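Local coordinates for PbSGBP-B lipoprotein (Prevotella bryantii B14, PDB 6D2Y) that probably binds polysaccharides at the bacterial surface, as a lipoprotein linked to a polysaccharide utilization locus, at residues A345-V348 / T354-G357; G238-H243 / A294-L299. All coordinates share one frame; numbering follows the deposited sequence.

Interaction 1: A345-V348 / T354-G357; sequences AGVV and TLAG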
ATOM      1  N   ALA A 345       8.885 -31.408  20.404  1.00 56.97           N
ATOM      2  CA  ALA A 345      10.199 -31.053  19.888  1.00 59.83           C
ATOM      3  C   ALA A 345      10.975 -32.309  19.513  1.00 63.79           C
ATOM      4  O   ALA A 345      10.862 -33.348  20.168  1.00 69.83           O
ATOM      5  CB  ALA A 345      10.977 -30.245  20.925  1.00 60.95           C
ATOM      6  N   GLY A 346      11.768 -32.209  18.447  1.00 65.45           N
ATOM      7  CA  GLY A 346      12.587 -33.306  17.979  1.00 69.18           C
ATOM      8  C   GLY A 346      11.988 -34.102  16.838  1.00 70.65           C
ATOM      9  O   GLY A 346      12.720 -34.835  16.163  1.00 74.77           O
ATOM     10  N   VAL A 347      10.677 -33.987  16.615  1.00 69.23           N
ATOM     11  CA  VAL A 347      10.050 -34.669  15.492  1.00 71.45           C
ATOM     12  C   VAL A 347      10.597 -34.100  14.189  1.00 69.64           C
ATOM     13  O   VAL A 347      10.842 -32.892  14.072  1.00 68.10           O
ATOM     14  CB  VAL A 347       8.519 -34.521  15.575  1.00 66.33           C
ATOM     15  CG1 VAL A 347       7.850 -34.958  14.278  1.00 63.34           C
ATOM     16  CG2 VAL A 347       7.970 -35.307  16.760  1.00 65.11           C
ATOM     17  N   VAL A 348      10.817 -34.972  13.209  1.00 60.42           N
ATOM     18  CA  VAL A 348      11.208 -34.556  11.866  1.00 67.74           C
ATOM     19  C   VAL A 348      10.006 -34.704  10.942  1.00 69.27           C
ATOM     20  O   VAL A 348       9.195 -35.624  11.101  1.00 70.89           O
ATOM     21  CB  VAL A 348      12.423 -35.351  11.345  1.00 72.25           C
ATOM     22  CG1 VAL A 348      13.575 -35.253  12.332  1.00 79.65           C
ATOM     23  CG2 VAL A 348      12.056 -36.804  11.099  1.00 77.48           C
ATOM     24  N   THR A 354      14.024 -30.727  11.625  1.00 70.65           N
ATOM     25  CA  THR A 354      13.817 -31.077  13.026  1.00 69.41           C
ATOM     26  C   THR A 354      12.895 -30.034  13.650  1.00 65.89           C
ATOM     27  O   THR A 354      13.295 -28.884  13.857  1.00 63.77           O
ATOM     28  CB  THR A 354      15.148 -31.154  13.766  1.00 74.22           C
ATOM     29  OG1 THR A 354      16.104 -31.848  12.954  1.00 83.94           O
ATOM     30  CG2 THR A 354      14.982 -31.899  15.082  1.00 71.30           C
ATOM     31  N   LEU A 355      11.659 -30.432  13.941  1.00 69.93           N
ATOM     32  CA  LEU A 355      10.668 -29.496  14.449  1.00 60.78           C
ATOM     33  C   LEU A 355      11.034 -29.018  15.848  1.00 58.69           C
ATOM     34  O   LEU A 355      11.598 -29.758  16.658  1.00 61.33           O
ATOM     35  CB  LEU A 355       9.282 -30.140  14.470  1.00 61.51           C
ATOM     36  CG  LEU A 355       8.734 -30.680  13.149  1.00 61.23           C
ATOM     37  CD1 LEU A 355       7.241 -30.920  13.262  1.00 59.83           C
ATOM     38  CD2 LEU A 355       9.040 -29.733  12.006  1.00 64.33           C
ATOM     39  N   ALA A 356      10.698 -27.760  16.130  1.00 62.28           N
ATOM     40  CA  ALA A 356      10.969 -27.181  17.437  1.00 60.59           C
ATOM     41  C   ALA A 356       9.894 -27.502  18.464  1.00 54.87           C
ATOM     42  O   ALA A 356      10.142 -27.341  19.665  1.00 54.55           O
ATOM     43  CB  ALA A 356      11.122 -25.663  17.319  1.00 54.64           C
ATOM     44  N   GLY A 357       8.721 -27.954  18.032  1.00 50.13           N
ATOM     45  CA  GLY A 357       7.632 -28.180  18.956  1.00 50.81           C
ATOM     46  C   GLY A 357       7.028 -26.869  19.439  1.00 51.86           C
ATOM     47  O   GLY A 357       7.386 -25.776  18.998  1.00 57.46           O
TER

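Interaction 2: G238-H243 / A294-L299; sequences GNSGWH and ASHPRL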
ATOM      1  N   GLY A 238      -7.530 -21.814  11.602  1.00 42.04           N
ATOM      2  CA  GLY A 238      -7.841 -20.896  12.677  1.00 37.28           C
ATOM      3  C   GLY A 238      -6.790 -20.947  13.764  1.00 33.66           C
ATOM      4  O   GLY A 238      -5.613 -20.679  13.509  1.00 38.70           O
ATOM      5  N   ASN A 239      -7.201 -21.295  14.978  1.00 35.90           N
ATOM      6  CA  ASN A 239      -6.250 -21.453  16.068  1.00 39.75           C
ATOM      7  C   ASN A 239      -5.402 -22.701  15.854  1.00 45.13           C
ATOM      8  O   ASN A 239      -5.907 -23.755  15.460  1.00 42.64           O
ATOM      9  CB  ASN A 239      -6.983 -21.542  17.404  1.00 36.22           C
ATOM     10  CG  ASN A 239      -7.599 -20.222  17.822  1.00 39.32           C
ATOM     11  OD1 ASN A 239      -6.933 -19.187  17.827  1.00 38.90           O
ATOM     12  ND2 ASN A 239      -8.879 -20.253  18.175  1.00 35.25           N
ATOM     13  N   SER A 240      -4.101 -22.571  16.106  1.00 41.53           N
ATOM     14  CA  SER A 240      -3.190 -23.707  16.060  1.00 43.75           C
ATOM     15  C   SER A 240      -1.970 -23.419  16.923  1.00 43.20           C
ATOM     16  O   SER A 240      -0.870 -23.203  16.407  1.00 44.01           O
ATOM     17  CB  SER A 240      -2.773 -24.019  14.623  1.00 41.99           C
ATOM     18  OG  SER A 240      -1.946 -25.169  14.576  1.00 53.94           O
ATOM     19  N   GLY A 241      -2.163 -23.400  18.237  1.00 43.21           N
ATOM     20  CA  GLY A 241      -1.101 -23.055  19.157  1.00 42.11           C
ATOM     21  C   GLY A 241      -1.529 -23.243  20.595  1.00 42.76           C
ATOM     22  O   GLY A 241      -2.328 -24.135  20.898  1.00 40.13           O
ATOM     23  N   TRP A 242      -1.015 -22.399  21.489  1.00 43.61           N
ATOM     24  CA  TRP A 242      -1.323 -22.513  22.908  1.00 47.45           C
ATOM     25  C   TRP A 242      -2.515 -21.660  23.324  1.00 47.18           C
ATOM     26  O   TRP A 242      -3.377 -22.129  24.074  1.00 49.50           O
ATOM     27  CB  TRP A 242      -0.101 -22.121  23.741  1.00 52.12           C
ATOM     28  CG  TRP A 242       0.902 -23.218  23.901  1.00 44.06           C
ATOM     29  CD1 TRP A 242       0.728 -24.539  23.605  1.00 39.07           C
ATOM     30  CD2 TRP A 242       2.239 -23.088  24.395  1.00 41.81           C
ATOM     31  NE1 TRP A 242       1.876 -25.239  23.887  1.00 39.52           N
ATOM     32  CE2 TRP A 242       2.819 -24.371  24.372  1.00 39.93           C
ATOM     33  CE3 TRP A 242       3.002 -22.011  24.857  1.00 50.05           C
ATOM     34  CZ2 TRP A 242       4.125 -24.608  24.795  1.00 40.74           C
ATOM     35  CZ3 TRP A 242       4.300 -22.248  25.274  1.00 55.59           C
ATOM     36  CH2 TRP A 242       4.848 -23.535  25.240  1.00 47.49           C
ATOM     37  N   HIS A 243      -2.585 -20.420  22.851  1.00 43.42           N
ATOM     38  CA  HIS A 243      -3.575 -19.451  23.315  1.00 42.14           C
ATOM     39  C   HIS A 243      -4.584 -19.199  22.199  1.00 43.20           C
ATOM     40  O   HIS A 243      -4.322 -18.430  21.268  1.00 41.46           O
ATOM     41  CB  HIS A 243      -2.878 -18.174  23.766  1.00 43.55           C
ATOM     42  CG  HIS A 243      -1.695 -18.427  24.649  1.00 50.71           C
ATOM     43  ND1 HIS A 243      -0.395 -18.276  24.217  1.00 50.87           N
ATOM     44  CD2 HIS A 243      -1.618 -18.850  25.933  1.00 46.49           C
ATOM     45  CE1 HIS A 243       0.432 -18.580  25.203  1.00 52.85           C
ATOM     46  NE2 HIS A 243      -0.285 -18.931  26.254  1.00 52.21           N
ATOM     47  N   ALA A 294      -0.529 -33.346   7.148  1.00 55.34           N
ATOM     48  CA  ALA A 294      -1.864 -33.714   6.694  1.00 54.73           C
ATOM     49  C   ALA A 294      -2.939 -32.919   7.417  1.00 59.52           C
ATOM     50  O   ALA A 294      -4.052 -32.782   6.897  1.00 62.90           O
ATOM     51  CB  ALA A 294      -2.094 -35.213   6.891  1.00 47.98           C
ATOM     52  N   SER A 295      -2.630 -32.402   8.604  1.00 59.35           N
ATOM     53  CA  SER A 295      -3.483 -31.475   9.330  1.00 54.79           C
ATOM     54  C   SER A 295      -2.651 -30.261   9.714  1.00 49.16           C
ATOM     55  O   SER A 295      -1.503 -30.401  10.149  1.00 44.48           O
ATOM     56  CB  SER A 295      -4.088 -32.129  10.578  1.00 56.63           C
ATOM     57  OG  SER A 295      -5.002 -31.257  11.219  1.00 56.39           O
ATOM     58  N   HIS A 296      -3.233 -29.070   9.541  1.00 44.83           N
ATOM     59  CA  HIS A 296      -2.564 -27.791   9.757  1.00 42.67           C
ATOM     60  C   HIS A 296      -1.344 -27.667   8.853  1.00 42.73           C
ATOM     61  O   HIS A 296      -0.207 -27.800   9.322  1.00 47.91           O
ATOM     62  CB  HIS A 296      -2.156 -27.622  11.222  1.00 48.86           C
ATOM     63  CG  HIS A 296      -3.300 -27.692  12.182  1.00 53.80           C
ATOM     64  ND1 HIS A 296      -3.122 -27.859  13.539  1.00 56.27           N
ATOM     65  CD2 HIS A 296      -4.637 -27.611  11.986  1.00 54.50           C
ATOM     66  CE1 HIS A 296      -4.300 -27.882  14.136  1.00 57.26           C
ATOM     67  NE2 HIS A 296      -5.235 -27.733  13.216  1.00 56.63           N
ATOM     68  N   PRO A 297      -1.533 -27.395   7.564  1.00 41.89           N
ATOM     69  CA  PRO A 297      -0.390 -27.332   6.649  1.00 43.88           C
ATOM     70  C   PRO A 297       0.462 -26.099   6.893  1.00 49.28           C
ATOM     71  O   PRO A 297       0.055 -25.139   7.553  1.00 47.28           O
ATOM     72  CB  PRO A 297      -1.049 -27.278   5.269  1.00 45.73           C
ATOM     73  CG  PRO A 297      -2.358 -26.596   5.525  1.00 43.38           C
ATOM     74  CD  PRO A 297      -2.799 -27.037   6.898  1.00 41.99           C
ATOM     75  N   ARG A 298       1.672 -26.140   6.342  1.00 46.20           N
ATOM     76  CA  ARG A 298       2.532 -24.967   6.348  1.00 49.17           C
ATOM     77  C   ARG A 298       1.901 -23.865   5.507  1.00 48.52           C
ATOM     78  O   ARG A 298       1.323 -24.122   4.447  1.00 50.13           O
ATOM     79  CB  ARG A 298       3.921 -25.324   5.811  1.00 55.16           C
ATOM     80  CG  ARG A 298       4.776 -26.103   6.800  1.00 57.92           C
ATOM     81  CD  ARG A 298       5.773 -27.030   6.114  1.00 57.52           C
ATOM     82  NE  ARG A 298       6.721 -26.314   5.264  1.00 60.77           N
ATOM     83  CZ  ARG A 298       6.863 -26.529   3.960  1.00 66.62           C
ATOM     84  NH1 ARG A 298       6.124 -27.446   3.351  1.00 76.87           N
ATOM     85  NH2 ARG A 298       7.749 -25.831   3.264  1.00 63.12           N
ATOM     86  N   LEU A 299       2.003 -22.625   5.988  1.00 47.77           N
ATOM     87  CA  LEU A 299       1.379 -21.516   5.275  1.00 51.60           C
ATOM     88  C   LEU A 299       2.012 -21.296   3.908  1.00 55.38           C
ATOM     89  O   LEU A 299       1.343 -20.819   2.985  1.00 58.95           O
ATOM     90  CB  LEU A 299       1.456 -20.244   6.117  1.00 44.82           C
ATOM     91  CG  LEU A 299       0.637 -20.290   7.406  1.00 43.05           C
ATOM     92  CD1 LEU A 299       0.806 -19.005   8.190  1.00 41.64           C
ATOM     93  CD2 LEU A 299      -0.831 -20.539   7.091  1.00 49.82           C
TER

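Interaction 1: A345-V348 / T354-G357
G346 and V347 meet L355 through backbone hydrogen bonds, a short antiparallel backbone pairing inside the long loop between strands 330-335 and 372-374. V348 and T354 make a single bridge beside the bonded residues. L355 O accepts a bond from G346 N at 3.0 Å. L355 N donates to V347 O at 2.6 Å, a short bond that arrives nearly in line with the carbonyl (C=O...N 173°). Two consecutive residues thus face one residue across the pair. This is the bonding pattern of a G1 beta bulge, with G346 in the first position. Its positive phi of 98° is the conformation usual at this position, where a CB would press on the carbonyl O of A345, which calls for glycine. The contact lies at the periphery of the beta-sandwich domain, its centre about 37 Å from the centre of the chain. The sequence family of this domain is named for xyloglucan binding, and the magnesium site lies elsewhere.

The side chain of L355 lies close to the bonded carbonyl. L355 CG stands anti to its carbonyl carbon (chi1 -57°), on the side of the backbone N. That rotation brings L355 CG within 3.2 Å of V347 O. Beyond it, L355 CD1 meets V347 CG1 at 4.2 Å, an apolar touch. E291, Y293, P337 and S341 pack against the buried L355 as well. T354 CG2, anti to its backbone N, comes up to G346, 3.9 Å from G346 O. At the other end A345 CB rests against the carbonyl of A356, 3.3 Å from A356 O. There A345 N is 3.8 Å from G357 CA. Further backbone bonds join V348 to E291 and A356 to P337. S341 OG bonds to G357 N.

Interaction 2: G238-H243 / A294-L299
S240 sits over one face of the H296 imidazole, and this single pair makes the whole contact. S240 CB lies 4.3 Å from the centroid of the H296 ring, 23° off the ring normal. This is a CH-pi contact, shifted toward the ND1 and CE1 side of the ring. S240 OG comes nearer still, at 3.1 Å from H296 ND1. It is turned anti to the backbone N of S240 (chi1 -177°), on the side of the carbonyl carbon, and this carries it from CB toward the ring. Each of these polar atoms has a hydrogen bond elsewhere: S240 OG bonds to W283 O, and H296 ND1 bonds to G285 O. The second bond implies that ND1 carries a hydrogen.

The opposite face of the H296 ring is covered by the residue before it, with S295 OG 3.7 Å above the plane and offset toward the rim. The imidazole thus lies between two serines, and the bond from ND1 to G285 O fixes its rotation. H296 CG stands anti to its carbonyl carbon (chi1 -59°), and this turns the ring toward S240.

The next shell positions both backbones. E235 bonds through OE2 to S295 OG and through OE1 to H296 N, so one carboxylate ties the serine and the histidine together. S240 makes backbone bonds with E281 and W283, which place it beside strand 279-282 and the residues that follow.

The contact thus joins two loops at the edge of a beta sandwich, one leading into strand 246-248 and the other leaving strand 279-282. Both belong to the SGBP-B domain named for xyloglucan binding, though neither residue is part of its magnesium site.

Overall arrangement
Interactions 1 and 2 lie in the same domain, on the same side of the chain's centre and away from the magnesium site. Their centres are about 15 Å apart and their nearest atoms about 6 Å apart, so they do not touch. Interaction 1 is the more exposed and stays within one loop. It depends on backbone bonding, and mixes a buried leucine with an exposed rim. Interaction 2 joins loops distant in sequence through two side chains, a buried serine and a partly exposed histidine, and buries much less surface. Neighbours link the two regions. L342 and C358, in the loop of interaction 1, touch H296 and W242.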